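Local coordinates for glucuronoarabinoxylan endo-1,4-beta-xylanase (Clostridium papyrosolvens, PDB 4FMV), which probably hydrolyses internal beta-1,4 linkages in plant cell-wall polysaccharides such as glucuronoarabinoxylan, this chain being the family 30 glycoside hydrolase part of a longer protein, at residues V5-G10 and V301-T306; S93-F98 and S105-R110; E143-Q148 and P176-F181; I280-Y285 and S356-A361; Y351-S356 and Q379-F384. All coordinates share one frame; numbering follows the deposited sequence.

The five contacts show how chemistry follows position in a glycosidase built from a (beta/alpha)8 barrel and a side beta domain. Interactions 3 and 5 are buried. Interaction 3 joins a barrel loop to the end of a barrel strand through a carboxylate and stacked rings; interaction 5 joins two strands through backbone bonds. Interaction 1, partly buried, is also a strand pair, but a threonine hydroxyl replaces one carbonyl. Interaction 2, a hairpin about 49 Å from it centre to centre, adds a salt bridge on one face. Interaction 4 lies at the surface and relies on a lysine and a tyrosine ring; it touches interaction 5, shares Ser356 with it and fastens the same beta domain to a barrel helix.

Interaction 1 of 5, residues V5-G10 and V301-T306; sequences VTVNLG and VDATAT
Thr304 and Thr6 show how a side chain can take over a backbone role where a strand pair runs out. From CB of Thr304, which rests 3.8 Å from Val5 CA, the torsion about CA-CB (chi1 -50°) sets OG1 anti to the carbonyl carbon, and there the hydroxyl oxygen accepts Thr6 N at 2.9 Å in an almost straight bond (174°). OG1 also lies near Val5 CA. The return bond is less regular: Thr304 N reaches Thr6 O at 3.2 Å, tilted from the carbonyl plane. One step inward Asn8 N donates to Asp302 O at 2.8 Å, and Thr6 O receives a close CA-H contact from Ala303 CA at 3.2 Å.

Apolar packing occupies the face that carries Val7 and Ala303. Val7 spreads its two methyls over separate partners, CG2 against Ala303 CB at 4.1 Å and CG1 against Val301 CG2, while strand 311-318 supplies Ala315 to both Val7 and Ala303. The other face is polar. Asp302 OD2 bonds Ser11 OG, and Asn8 OD1 is hydrogen-bonded to Asn342 ND2 while also accepting Gly10 N at 3.0 Å from above its carbonyl plane, which closes an Asx turn just after the strand. Strand 5-8, antiparallel to 299-303 and parallel to 334-341, thus carries the N-terminal end of the chain into the side beta domain that accompanies the barrel in family 30 enzymes.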
# COMPACT_ATOMS: atom_id res chain seq x y z
N VAL A 5 -4.13 -4.83 -27.09
CA VAL A 5 -4.75 -4.57 -25.80
C VAL A 5 -5.99 -3.72 -26.03
O VAL A 5 -5.93 -2.70 -26.73
CB VAL A 5 -3.79 -3.81 -24.86
CG1 VAL A 5 -4.56 -3.23 -23.67
CG2 VAL A 5 -2.70 -4.72 -24.37
N THR A 6 -7.11 -4.16 -25.47
CA THR A 6 -8.34 -3.37 -25.48
C THR A 6 -8.50 -2.70 -24.12
O THR A 6 -8.60 -3.38 -23.10
CB THR A 6 -9.56 -4.25 -25.76
OG1 THR A 6 -9.37 -4.96 -26.99
CG2 THR A 6 -10.82 -3.41 -25.87
N VAL A 7 -8.51 -1.38 -24.09
CA VAL A 7 -8.76 -0.66 -22.84
C VAL A 7 -10.20 -0.16 -22.85
O VAL A 7 -10.56 0.67 -23.69
CB VAL A 7 -7.77 0.51 -22.63
CG1 VAL A 7 -8.04 1.23 -21.31
CG2 VAL A 7 -6.34 -0.00 -22.64
N ASN A 8 -11.04 -0.70 -21.97
CA ASN A 8 -12.43 -0.28 -22.01
C ASN A 8 -12.64 0.72 -20.91
O ASN A 8 -12.78 0.36 -19.74
CB ASN A 8 -13.36 -1.49 -21.81
CG ASN A 8 -14.84 -1.10 -21.80
OD1 ASN A 8 -15.20 0.03 -22.16
ND2 ASN A 8 -15.70 -2.03 -21.39
N LEU A 9 -12.75 1.97 -21.31
CA LEU A 9 -12.79 3.09 -20.38
C LEU A 9 -14.14 3.14 -19.69
O LEU A 9 -14.33 3.86 -18.71
CB LEU A 9 -12.56 4.40 -21.15
CG LEU A 9 -11.17 4.51 -21.78
CD1 LEU A 9 -11.09 5.70 -22.74
CD2 LEU A 9 -10.10 4.60 -20.69
N GLY A 10 -15.08 2.37 -20.23
CA GLY A 10 -16.45 2.38 -19.74
C GLY A 10 -16.69 1.28 -18.74
O GLY A 10 -17.77 1.20 -18.14
N VAL A 301 -9.78 0.27 -14.78
CA VAL A 301 -10.75 -0.13 -15.79
C VAL A 301 -10.24 -1.39 -16.50
O VAL A 301 -9.06 -1.73 -16.39
CB VAL A 301 -10.98 0.98 -16.83
CG1 VAL A 301 -11.51 2.24 -16.14
CG2 VAL A 301 -9.69 1.29 -17.58
N ASP A 302 -11.15 -2.07 -17.20
CA ASP A 302 -10.80 -3.30 -17.92
C ASP A 302 -9.80 -3.06 -19.02
O ASP A 302 -10.00 -2.20 -19.86
CB ASP A 302 -12.05 -3.92 -18.55
CG ASP A 302 -12.73 -4.88 -17.62
OD1 ASP A 302 -12.01 -5.62 -16.92
OD2 ASP A 302 -13.99 -4.89 -17.60
N ALA A 303 -8.74 -3.85 -19.02
CA ALA A 303 -7.75 -3.83 -20.10
C ALA A 303 -7.20 -5.23 -20.30
O ALA A 303 -7.03 -5.99 -19.32
CB ALA A 303 -6.63 -2.85 -19.77
N THR A 304 -6.92 -5.60 -21.54
CA THR A 304 -6.37 -6.92 -21.79
C THR A 304 -5.09 -7.02 -20.96
O THR A 304 -4.13 -6.29 -21.20
CB THR A 304 -6.03 -7.03 -23.27
OG1 THR A 304 -7.17 -6.62 -24.03
CG2 THR A 304 -5.63 -8.45 -23.67
N ALA A 305 -5.04 -7.98 -20.04
CA ALA A 305 -4.01 -7.99 -18.99
C ALA A 305 -2.65 -8.60 -19.36
O ALA A 305 -1.59 -8.20 -18.84
CB ALA A 305 -4.55 -8.59 -17.69
N THR A 306 -2.70 -9.60 -20.24
CA THR A 306 -1.49 -10.31 -20.68
C THR A 306 -1.56 -10.50 -22.18
O THR A 306 -1.86 -11.60 -22.65
CB THR A 306 -1.40 -11.70 -20.02
OG1 THR A 306 -2.56 -12.47 -20.40
CG2 THR A 306 -1.39 -11.59 -18.54

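Interaction 2 of 5, residues S93-F98 and S105-R110; sequences SMQENF and SAQRLR
Phe98, Ala106 and Arg108 form the close-packed end of this hairpin. Ala106 CB sits over the Phe98 ring as a CH-pi contact, 3.9 Å from the centroid. Arg108, extended from CG to NE, passes beside the same ring, and its guanidinium lies nearly parallel to it (planes 11° apart), with Phe98 CB over the centre of one guanidinium face. At the guanidinium edge Arg108 NE donates to Glu96 OE1 at 2.8 Å, in the guanidinium plane but on the anti side of the carboxylate. This salt bridge, backed by a weak second bond from NH2, helps set the turn of the guanidinium, together with Phe98 CB on its face. Glu96 and Arg108 also exchange paired backbone bonds.

The other face is looser: Asn97 is exposed, and Gln107 lies across from it. Near Arg110 a water bridges the two segments, donating to Ser93 O and to Gln95 O at 2.9 Å and accepting from Arg110 NH1 at 3.1 Å; another nitrogen of that guanidinium pairs with Asp112. This watery end also has a second tight, buried spot, where Met94 CB meets Leu109 CD1 at 3.6 Å. These two side chains pack against helix 114-130, while Gln107 bonds Trp152 through the backbone, so that the hairpin 95-100/103-109 is joined by strand 151-152 as its third strand.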
# COMPACT_ATOMS: atom_id res chain seq x y z
N SER A 93 3.74 -2.62 29.42
CA SER A 93 2.89 -2.92 30.58
C SER A 93 1.59 -3.63 30.21
O SER A 93 0.90 -4.14 31.09
CB SER A 93 2.58 -1.64 31.39
OG SER A 93 1.79 -0.71 30.65
N MET A 94 1.23 -3.61 28.93
CA MET A 94 0.02 -4.31 28.48
C MET A 94 0.27 -5.76 28.00
O MET A 94 -0.69 -6.50 27.76
CB MET A 94 -0.62 -3.56 27.32
CG MET A 94 -0.95 -2.08 27.58
SD MET A 94 -2.09 -1.53 26.29
CE MET A 94 -2.02 0.24 26.54
N GLN A 95 1.53 -6.12 27.83
CA GLN A 95 1.95 -7.45 27.38
C GLN A 95 2.04 -8.53 28.46
O GLN A 95 2.21 -8.23 29.64
CB GLN A 95 3.28 -7.37 26.65
CG GLN A 95 3.24 -6.60 25.34
CD GLN A 95 4.61 -6.50 24.74
OE1 GLN A 95 5.53 -5.97 25.37
NE2 GLN A 95 4.78 -7.02 23.53
N GLU A 96 1.92 -9.78 28.05
CA GLU A 96 2.30 -10.88 28.92
C GLU A 96 2.93 -11.96 28.09
O GLU A 96 2.65 -12.06 26.89
CB GLU A 96 1.07 -11.45 29.65
CG GLU A 96 0.05 -12.02 28.69
CD GLU A 96 -1.19 -12.52 29.39
OE1 GLU A 96 -2.07 -13.05 28.70
OE2 GLU A 96 -1.28 -12.37 30.63
N ASN A 97 3.77 -12.77 28.72
CA ASN A 97 4.28 -13.98 28.09
C ASN A 97 3.21 -15.03 28.08
O ASN A 97 2.33 -15.03 28.93
CB ASN A 97 5.48 -14.53 28.85
CG ASN A 97 6.73 -13.73 28.62
OD1 ASN A 97 7.29 -13.74 27.52
ND2 ASN A 97 7.17 -13.01 29.64
N PHE A 98 3.29 -15.94 27.12
CA PHE A 98 2.46 -17.13 27.15
C PHE A 98 3.26 -18.21 26.45
O PHE A 98 4.25 -17.94 25.75
CB PHE A 98 1.11 -16.91 26.46
CG PHE A 98 1.18 -16.81 24.95
CD1 PHE A 98 1.64 -15.65 24.33
CD2 PHE A 98 0.78 -17.87 24.15
CE1 PHE A 98 1.71 -15.55 22.94
CE2 PHE A 98 0.83 -17.78 22.75
CZ PHE A 98 1.31 -16.62 22.15
N SER A 105 8.66 -17.72 25.58
CA SER A 105 9.08 -16.35 25.33
C SER A 105 8.07 -15.54 24.52
O SER A 105 8.25 -14.34 24.32
CB SER A 105 10.44 -16.34 24.62
OG SER A 105 10.31 -16.57 23.22
N ALA A 106 7.00 -16.19 24.06
CA ALA A 106 6.05 -15.54 23.15
C ALA A 106 5.32 -14.45 23.92
O ALA A 106 5.13 -14.58 25.12
CB ALA A 106 5.06 -16.56 22.58
N GLN A 107 4.97 -13.37 23.24
CA GLN A 107 4.32 -12.23 23.88
C GLN A 107 2.95 -12.04 23.26
O GLN A 107 2.79 -12.23 22.05
CB GLN A 107 5.13 -10.94 23.65
CG GLN A 107 6.54 -10.94 24.27
CD GLN A 107 6.55 -10.65 25.78
OE1 GLN A 107 5.56 -10.18 26.35
NE2 GLN A 107 7.67 -10.95 26.43
N ARG A 108 1.97 -11.67 24.07
CA ARG A 108 0.67 -11.28 23.56
C ARG A 108 0.15 -10.11 24.39
O ARG A 108 0.68 -9.85 25.48
CB ARG A 108 -0.32 -12.45 23.64
CG ARG A 108 -0.65 -12.90 25.05
CD ARG A 108 -1.56 -14.11 25.05
NE ARG A 108 -1.92 -14.56 26.40
CZ ARG A 108 -2.30 -15.81 26.69
NH1 ARG A 108 -2.37 -16.73 25.74
NH2 ARG A 108 -2.59 -16.14 27.94
N LEU A 109 -0.87 -9.41 23.88
CA LEU A 109 -1.61 -8.41 24.65
C LEU A 109 -2.44 -9.11 25.71
O LEU A 109 -3.22 -10.02 25.39
CB LEU A 109 -2.58 -7.66 23.73
CG LEU A 109 -3.43 -6.55 24.31
CD1 LEU A 109 -2.52 -5.45 24.93
CD2 LEU A 109 -4.33 -5.97 23.22
N ARG A 110 -2.28 -8.69 26.97
CA ARG A 110 -3.12 -9.20 28.04
C ARG A 110 -4.60 -9.02 27.69
O ARG A 110 -5.00 -7.97 27.21
CB ARG A 110 -2.79 -8.47 29.35
CG ARG A 110 -1.50 -8.95 29.99
CD ARG A 110 -1.09 -8.02 31.11
NE ARG A 110 -2.19 -7.81 32.04
CZ ARG A 110 -2.03 -7.33 33.27
NH1 ARG A 110 -0.82 -6.99 33.71
NH2 ARG A 110 -3.09 -7.17 34.06
O HOH W 1 1.86 -6.77 32.09

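Interaction 3 of 5, residues E143-Q148 and P176-F181; sequences EPDYAQ and PESFQF
Tyr146 and Phe179 stack face to face, their centroids 4.6 Å apart and their planes at 29°. Tyr146 CD1 stands over the centre of the Phe179 ring, Gln180 CG lies over the opposite face toward the rim, and Asp145 approaches the edge, OD1 3.4 Å from Phe179 CD1. The Asp145 carboxylate is steeply inclined to that ring, at 76°. With chi1 at 57°, Asp145 CG lies between its own N and carbonyl carbon, and both oxygens use their syn lone pairs: OD1 accepts Phe179 N at 3.2 Å, OD2 accepts Ser178 OG at a short 2.5 Å. Two bonds thus hold the carboxylate against the start of the 178-181 turn.

Glu143 crosses Phe179 at about a right angle, its CD 3.3 Å from Phe179 CB, while OE2 bonds His205. Its backbone N bonds Glu177 O weakly. The Glu177 carboxylate points elsewhere, to Arg47, Thr231, Ser86, His205 and Ser139. Glu143 and Glu177 follow adjacent barrel strands, at the C-terminal end where (beta/alpha)8 glycosidases carry their active site. The contact joins the loop after strand 137-139 to the end of strand 172-178, with strand 201-205 beside it and Met185 of helix 183-190 packed on Pro144, Asp145 and Pro176.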
# COMPACT_ATOMS: atom_id res chain seq x y z
N GLU A 143 1.39 -7.79 11.43
CA GLU A 143 1.75 -9.22 11.35
C GLU A 143 1.54 -9.98 12.65
O GLU A 143 2.49 -10.54 13.21
CB GLU A 143 3.20 -9.39 10.85
CG GLU A 143 3.40 -8.72 9.49
CD GLU A 143 4.72 -9.04 8.84
OE1 GLU A 143 5.50 -9.81 9.42
OE2 GLU A 143 4.98 -8.51 7.74
N PRO A 144 0.29 -10.02 13.13
CA PRO A 144 -0.05 -10.74 14.36
C PRO A 144 0.26 -12.21 14.21
O PRO A 144 0.36 -12.91 15.21
CB PRO A 144 -1.56 -10.57 14.45
CG PRO A 144 -1.99 -10.42 12.98
CD PRO A 144 -0.92 -9.50 12.46
N ASP A 145 0.33 -12.68 12.96
CA ASP A 145 0.65 -14.09 12.64
C ASP A 145 2.11 -14.38 12.24
O ASP A 145 2.40 -15.50 11.85
CB ASP A 145 -0.31 -14.65 11.59
CG ASP A 145 -0.30 -13.84 10.31
OD1 ASP A 145 0.40 -12.79 10.27
OD2 ASP A 145 -0.98 -14.24 9.34
N TYR A 146 3.00 -13.39 12.21
CA TYR A 146 4.39 -13.79 12.31
C TYR A 146 4.99 -12.88 13.35
O TYR A 146 5.81 -12.03 13.04
CB TYR A 146 4.92 -13.37 10.92
CG TYR A 146 6.22 -13.94 10.44
CD1 TYR A 146 6.28 -15.22 9.92
CD2 TYR A 146 7.39 -13.18 10.47
CE1 TYR A 146 7.46 -15.74 9.46
CE2 TYR A 146 8.59 -13.70 10.02
CZ TYR A 146 8.61 -14.98 9.51
OH TYR A 146 9.80 -15.53 9.05
N ALA A 147 4.82 -13.29 14.60
CA ALA A 147 5.11 -12.45 15.77
C ALA A 147 6.28 -12.77 16.65
O ALA A 147 6.32 -12.29 17.78
CB ALA A 147 3.86 -12.06 16.56
N GLN A 148 7.10 -13.74 16.26
CA GLN A 148 8.12 -14.24 17.18
C GLN A 148 8.90 -13.08 17.82
O GLN A 148 9.35 -13.18 18.97
CB GLN A 148 9.07 -15.20 16.46
CG GLN A 148 10.05 -15.89 17.43
CD GLN A 148 11.13 -16.67 16.70
OE1 GLN A 148 12.34 -16.41 16.88
NE2 GLN A 148 10.71 -17.62 15.87
N PRO A 176 -6.25 -7.45 9.42
CA PRO A 176 -5.23 -7.94 10.36
C PRO A 176 -3.76 -7.66 10.03
O PRO A 176 -2.93 -7.96 10.88
CB PRO A 176 -5.55 -9.43 10.49
CG PRO A 176 -5.99 -9.78 9.14
CD PRO A 176 -6.79 -8.58 8.63
N GLU A 177 -3.44 -7.27 8.79
CA GLU A 177 -2.05 -7.17 8.32
C GLU A 177 -1.26 -8.47 8.50
O GLU A 177 -0.16 -8.47 9.05
CB GLU A 177 -1.31 -6.01 8.99
CG GLU A 177 -1.86 -4.60 8.64
CD GLU A 177 -0.80 -3.54 8.83
OE1 GLU A 177 0.05 -3.43 7.93
OE2 GLU A 177 -0.79 -2.84 9.89
N SER A 178 -1.83 -9.57 8.04
CA SER A 178 -1.13 -10.85 8.00
C SER A 178 0.12 -10.73 7.13
O SER A 178 0.10 -10.07 6.09
CB SER A 178 -2.05 -11.94 7.44
OG SER A 178 -1.29 -13.09 7.14
N PHE A 179 1.21 -11.38 7.56
CA PHE A 179 2.49 -11.22 6.88
C PHE A 179 2.43 -11.69 5.43
O PHE A 179 3.16 -11.18 4.59
CB PHE A 179 3.60 -11.95 7.64
CG PHE A 179 3.60 -13.45 7.48
CD1 PHE A 179 2.66 -14.24 8.14
CD2 PHE A 179 4.56 -14.08 6.71
CE1 PHE A 179 2.66 -15.64 8.00
CE2 PHE A 179 4.58 -15.48 6.56
CZ PHE A 179 3.62 -16.26 7.22
N GLN A 180 1.73 -12.80 5.20
CA GLN A 180 1.36 -13.31 3.87
C GLN A 180 -0.05 -13.21 3.26
O GLN A 180 -0.38 -14.04 2.40
CB GLN A 180 2.18 -14.53 3.40
CG GLN A 180 2.03 -15.78 4.13
CD GLN A 180 2.83 -16.92 3.48
OE1 GLN A 180 2.27 -17.95 3.13
NE2 GLN A 180 4.14 -16.72 3.33
N PHE A 181 -0.93 -12.42 3.86
CA PHE A 181 -2.32 -12.34 3.42
C PHE A 181 -2.98 -13.70 3.69
O PHE A 181 -3.79 -14.18 2.90
CB PHE A 181 -2.38 -12.00 1.92
CG PHE A 181 -3.73 -11.46 1.45
CD1 PHE A 181 -4.69 -11.06 2.36
CD2 PHE A 181 -4.03 -11.39 0.09
CE1 PHE A 181 -5.90 -10.56 1.93
CE2 PHE A 181 -5.24 -10.88 -0.34
CZ PHE A 181 -6.18 -10.47 0.58

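Interaction 4 of 5, residues I280-Y285 and S356-A361; sequences IYKRAY and SRNMAA
Asn358 serves both halves of this contact: its oxygen takes Lys282, and its CB and amide lie on the Tyr285 ring, with Met359 beside it. The lysine side chain leaves the first turn of helix 282-291 with CG anti to the backbone N (chi1 -174°), crosses the asparagine at about a right angle and bends at its last two torsions. NZ then donates to Asn358 OD1 at 2.8 Å, standing well above the carbonyl plane, and more weakly to Arg357 O at 3.2 Å. A further bond from NZ to Asp354 O means that the ammonium group collects three oxygens of the loop leading out of strand 347-353. Lys282 CG also lies 3.4 Å from Asn358 OD1, so the amide oxygen also touches the aliphatic part of the lysine.

The ring contact is a CH-pi interaction. Asn358 CB sits over the centre of the Tyr285 ring, 3.4 Å from the centroid and only 9° off the normal, and the amide beyond it lies stacked on the ring, the two planes 12° apart, with Asn358 CG 3.5 Å from Tyr285 CD2.

In the apolar packing, Met359 CG lies near the ring plane at its edge and comes within 3.8 Å of Tyr285 CB. Met359 N bonds Thr353 OG1, and its backbone takes up left-handed helical angles. A G1 beta bulge sets Met359 and Ala360 opposite the single residue Val352, opening strand 360-366 of the side beta domain beside the last helix of the barrel.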
# COMPACT_ATOMS: atom_id res chain seq x y z
N ILE A 280 17.64 8.64 -4.28
CA ILE A 280 16.38 7.94 -4.54
C ILE A 280 16.63 6.69 -5.38
O ILE A 280 17.18 6.79 -6.47
CB ILE A 280 15.38 8.86 -5.30
CG1 ILE A 280 15.10 10.13 -4.50
CG2 ILE A 280 14.06 8.12 -5.59
CD1 ILE A 280 14.44 9.90 -3.16
N TYR A 281 16.22 5.53 -4.88
CA TYR A 281 16.50 4.26 -5.54
C TYR A 281 15.58 3.98 -6.71
O TYR A 281 14.47 4.50 -6.78
CB TYR A 281 16.38 3.10 -4.55
CG TYR A 281 17.40 3.12 -3.45
CD1 TYR A 281 18.70 3.60 -3.65
CD2 TYR A 281 17.07 2.65 -2.19
CE1 TYR A 281 19.64 3.59 -2.62
CE2 TYR A 281 17.99 2.64 -1.17
CZ TYR A 281 19.27 3.11 -1.37
OH TYR A 281 20.16 3.07 -0.32
N LYS A 282 16.05 3.16 -7.64
CA LYS A 282 15.23 2.79 -8.79
C LYS A 282 13.86 2.25 -8.38
O LYS A 282 12.86 2.58 -9.01
CB LYS A 282 15.97 1.80 -9.68
CG LYS A 282 15.24 1.46 -10.99
CD LYS A 282 16.20 0.71 -11.94
CE LYS A 282 17.40 1.59 -12.29
NZ LYS A 282 16.96 2.69 -13.20
N ARG A 283 13.82 1.43 -7.33
CA ARG A 283 12.56 0.88 -6.83
C ARG A 283 11.53 1.97 -6.51
O ARG A 283 10.33 1.74 -6.69
CB ARG A 283 12.79 0.00 -5.59
CG ARG A 283 13.36 -1.39 -5.88
CD ARG A 283 14.07 -1.92 -4.64
NE ARG A 283 15.32 -1.18 -4.46
CZ ARG A 283 16.01 -1.12 -3.33
NH1 ARG A 283 15.58 -1.74 -2.25
NH2 ARG A 283 17.13 -0.41 -3.28
N ALA A 284 11.99 3.14 -6.07
CA ALA A 284 11.07 4.25 -5.79
C ALA A 284 10.35 4.69 -7.07
O ALA A 284 9.17 5.01 -7.04
CB ALA A 284 11.82 5.45 -5.17
N TYR A 285 11.09 4.71 -8.17
CA TYR A 285 10.54 5.09 -9.47
C TYR A 285 9.59 4.01 -10.03
O TYR A 285 8.57 4.34 -10.65
CB TYR A 285 11.66 5.37 -10.46
CG TYR A 285 12.54 6.55 -10.05
CD1 TYR A 285 12.19 7.85 -10.39
CD2 TYR A 285 13.70 6.36 -9.32
CE1 TYR A 285 12.99 8.93 -10.03
CE2 TYR A 285 14.52 7.44 -8.95
CZ TYR A 285 14.15 8.72 -9.31
OH TYR A 285 14.93 9.80 -8.96
N SER A 356 18.53 1.60 -17.28
CA SER A 356 19.13 2.94 -17.36
C SER A 356 18.22 4.12 -17.06
O SER A 356 18.69 5.27 -17.01
CB SER A 356 19.78 3.15 -18.73
OG SER A 356 18.78 3.26 -19.73
N ARG A 357 16.94 3.88 -16.84
CA ARG A 357 16.03 5.01 -16.75
C ARG A 357 15.16 5.00 -15.50
O ARG A 357 14.71 3.94 -15.08
CB ARG A 357 15.17 5.11 -18.00
CG ARG A 357 15.96 5.67 -19.16
CD ARG A 357 15.22 5.48 -20.46
NE ARG A 357 15.10 4.08 -20.82
CZ ARG A 357 14.62 3.67 -21.99
NH1 ARG A 357 14.22 4.58 -22.88
NH2 ARG A 357 14.50 2.38 -22.27
N ASN A 358 14.97 6.17 -14.90
CA ASN A 358 14.07 6.30 -13.77
C ASN A 358 12.89 7.19 -14.11
O ASN A 358 13.02 8.41 -14.13
CB ASN A 358 14.85 6.88 -12.60
CG ASN A 358 15.84 5.88 -12.03
OD1 ASN A 358 15.51 4.68 -11.90
ND2 ASN A 358 17.04 6.35 -11.67
N MET A 359 11.72 6.61 -14.34
CA MET A 359 10.57 7.41 -14.74
C MET A 359 10.95 8.48 -15.77
O MET A 359 10.45 9.60 -15.70
CB MET A 359 9.92 8.11 -13.54
CG MET A 359 9.11 7.20 -12.65
SD MET A 359 7.74 8.12 -11.91
CE MET A 359 7.08 8.91 -13.35
N ALA A 360 11.82 8.15 -16.73
CA ALA A 360 12.25 9.12 -17.74
C ALA A 360 11.15 9.41 -18.77
O ALA A 360 10.42 8.50 -19.17
CB ALA A 360 13.49 8.61 -18.45
N ALA A 361 11.05 10.67 -19.19
CA ALA A 361 10.05 11.06 -20.18
C ALA A 361 10.24 10.20 -21.40
O ALA A 361 11.36 9.94 -21.81
CB ALA A 361 10.19 12.53 -20.54

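Interaction 5 of 5, residues Y351-S356 and Q379-F384; sequences YVTDSS and QSITTF
An antiparallel strand pair of the side beta domain joins Tyr351, Val352 and Thr353 to Thr383, Thr382 and Ile381 in a largely regular pairing. Tyr351 and Thr383 exchange two backbone bonds, the one from Tyr351 N bent to 140°, and so do Thr353 and Ile381. Thr353 N reaches Ile381 O at 2.9 Å and Ile381 N reaches Thr353 O at 3.0 Å, both nearly straight. Between them Val352 and Thr382 form the non-hydrogen-bonded pair, their CA atoms 4.4 Å apart.

On the face carrying Thr353 and Ile381, the isoleucine CG2 touches Thr353 CB at 3.8 Å; CG1 is anti to the backbone N (chi1 173°), leaving CG2 as the branch that makes this contact. This face packs on helix 282-291: Gln289 OE1 bonds Thr353 OG1, its backbone O bonds Thr383 OG1 and its NE2 reaches Tyr351 O, and Phe293, just after the helix, stacks on the Tyr351 ring. On the other face Val352 and Thr382 cross obliquely. Val352 CG2 lies 3.5 Å from Ile381 O and 3.6 Å from Thr382 OG1.

Where the strands part, Asp354 CB meets Ser380 CB at 3.8 Å, and the Asp354 carboxylate is held by Arg357. At Gln379 and Ser380 a G1 beta bulge places two residues across from Asn328. Beyond the last direct backbone bond a water closes the end of the pair, accepting from Ser355 N and donating to Gln379 O at 2.7 Å.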
# COMPACT_ATOMS: atom_id res chain seq x y z
N TYR A 351 6.37 7.48 -19.71
CA TYR A 351 7.43 7.61 -18.73
C TYR A 351 7.91 6.20 -18.50
O TYR A 351 7.07 5.30 -18.33
CB TYR A 351 6.87 8.18 -17.42
CG TYR A 351 6.27 9.56 -17.57
CD1 TYR A 351 7.06 10.69 -17.46
CD2 TYR A 351 4.92 9.72 -17.83
CE1 TYR A 351 6.52 11.95 -17.60
CE2 TYR A 351 4.36 10.98 -17.98
CZ TYR A 351 5.18 12.10 -17.86
OH TYR A 351 4.64 13.36 -17.99
N VAL A 352 9.23 6.00 -18.49
CA VAL A 352 9.74 4.63 -18.46
C VAL A 352 10.78 4.42 -17.38
O VAL A 352 11.62 5.28 -17.15
CB VAL A 352 10.32 4.20 -19.85
CG1 VAL A 352 11.50 5.06 -20.22
CG2 VAL A 352 10.73 2.71 -19.84
N THR A 353 10.71 3.27 -16.72
CA THR A 353 11.75 2.85 -15.79
C THR A 353 12.32 1.50 -16.25
O THR A 353 11.59 0.54 -16.49
CB THR A 353 11.22 2.73 -14.36
OG1 THR A 353 10.82 4.03 -13.87
CG2 THR A 353 12.30 2.17 -13.43
N ASP A 354 13.64 1.46 -16.39
CA ASP A 354 14.35 0.24 -16.77
C ASP A 354 15.79 0.33 -16.22
O ASP A 354 16.04 1.15 -15.32
CB ASP A 354 14.29 -0.04 -18.29
CG ASP A 354 15.19 0.86 -19.10
OD1 ASP A 354 15.72 1.84 -18.54
OD2 ASP A 354 15.37 0.58 -20.31
N SER A 355 16.68 -0.54 -16.67
CA SER A 355 18.05 -0.55 -16.16
C SER A 355 18.74 0.82 -16.22
O SER A 355 19.53 1.13 -15.34
CB SER A 355 18.91 -1.61 -16.86
OG SER A 355 19.19 -1.25 -18.21
N SER A 356 18.53 1.60 -17.28
CA SER A 356 19.13 2.94 -17.36
C SER A 356 18.22 4.12 -17.06
O SER A 356 18.69 5.27 -17.01
CB SER A 356 19.78 3.15 -18.73
OG SER A 356 18.78 3.26 -19.73
N GLN A 379 12.64 -5.61 -20.30
CA GLN A 379 12.69 -5.49 -18.85
C GLN A 379 12.42 -4.04 -18.36
O GLN A 379 13.26 -3.41 -17.72
CB GLN A 379 14.03 -6.04 -18.33
CG GLN A 379 14.20 -7.53 -18.61
CD GLN A 379 15.59 -8.05 -18.25
OE1 GLN A 379 16.60 -7.59 -18.78
NE2 GLN A 379 15.65 -9.00 -17.32
N SER A 380 11.22 -3.56 -18.64
CA SER A 380 10.88 -2.17 -18.42
C SER A 380 9.44 -2.08 -17.97
O SER A 380 8.62 -2.98 -18.25
CB SER A 380 11.01 -1.40 -19.74
OG SER A 380 9.90 -1.69 -20.58
N ILE A 381 9.14 -1.01 -17.25
CA ILE A 381 7.77 -0.63 -16.96
C ILE A 381 7.56 0.75 -17.56
O ILE A 381 8.40 1.66 -17.42
CB ILE A 381 7.46 -0.63 -15.43
CG1 ILE A 381 6.06 -0.05 -15.15
CG2 ILE A 381 8.55 0.10 -14.65
CD1 ILE A 381 5.56 -0.28 -13.70
N THR A 382 6.45 0.89 -18.28
CA THR A 382 6.12 2.14 -18.94
C THR A 382 4.72 2.56 -18.52
O THR A 382 3.78 1.74 -18.49
CB THR A 382 6.12 2.00 -20.47
OG1 THR A 382 7.44 1.70 -20.94
CG2 THR A 382 5.64 3.30 -21.12
N THR A 383 4.57 3.84 -18.21
CA THR A 383 3.25 4.40 -17.94
C THR A 383 2.92 5.39 -19.05
O THR A 383 3.72 6.30 -19.34
CB THR A 383 3.19 5.07 -16.58
OG1 THR A 383 3.51 4.12 -15.56
CG2 THR A 383 1.81 5.65 -16.33
N PHE A 384 1.78 5.19 -19.71
CA PHE A 384 1.30 6.12 -20.72
C PHE A 384 0.15 6.94 -20.12
O PHE A 384 -0.75 6.39 -19.49
CB PHE A 384 0.76 5.38 -21.95
CG PHE A 384 1.75 4.43 -22.56
CD1 PHE A 384 1.81 3.12 -22.14
CD2 PHE A 384 2.59 4.85 -23.59
CE1 PHE A 384 2.72 2.23 -22.71
CE2 PHE A 384 3.50 3.98 -24.16
CZ PHE A 384 3.56 2.66 -23.72
O HOH W 2 15.91 -3.04 -17.86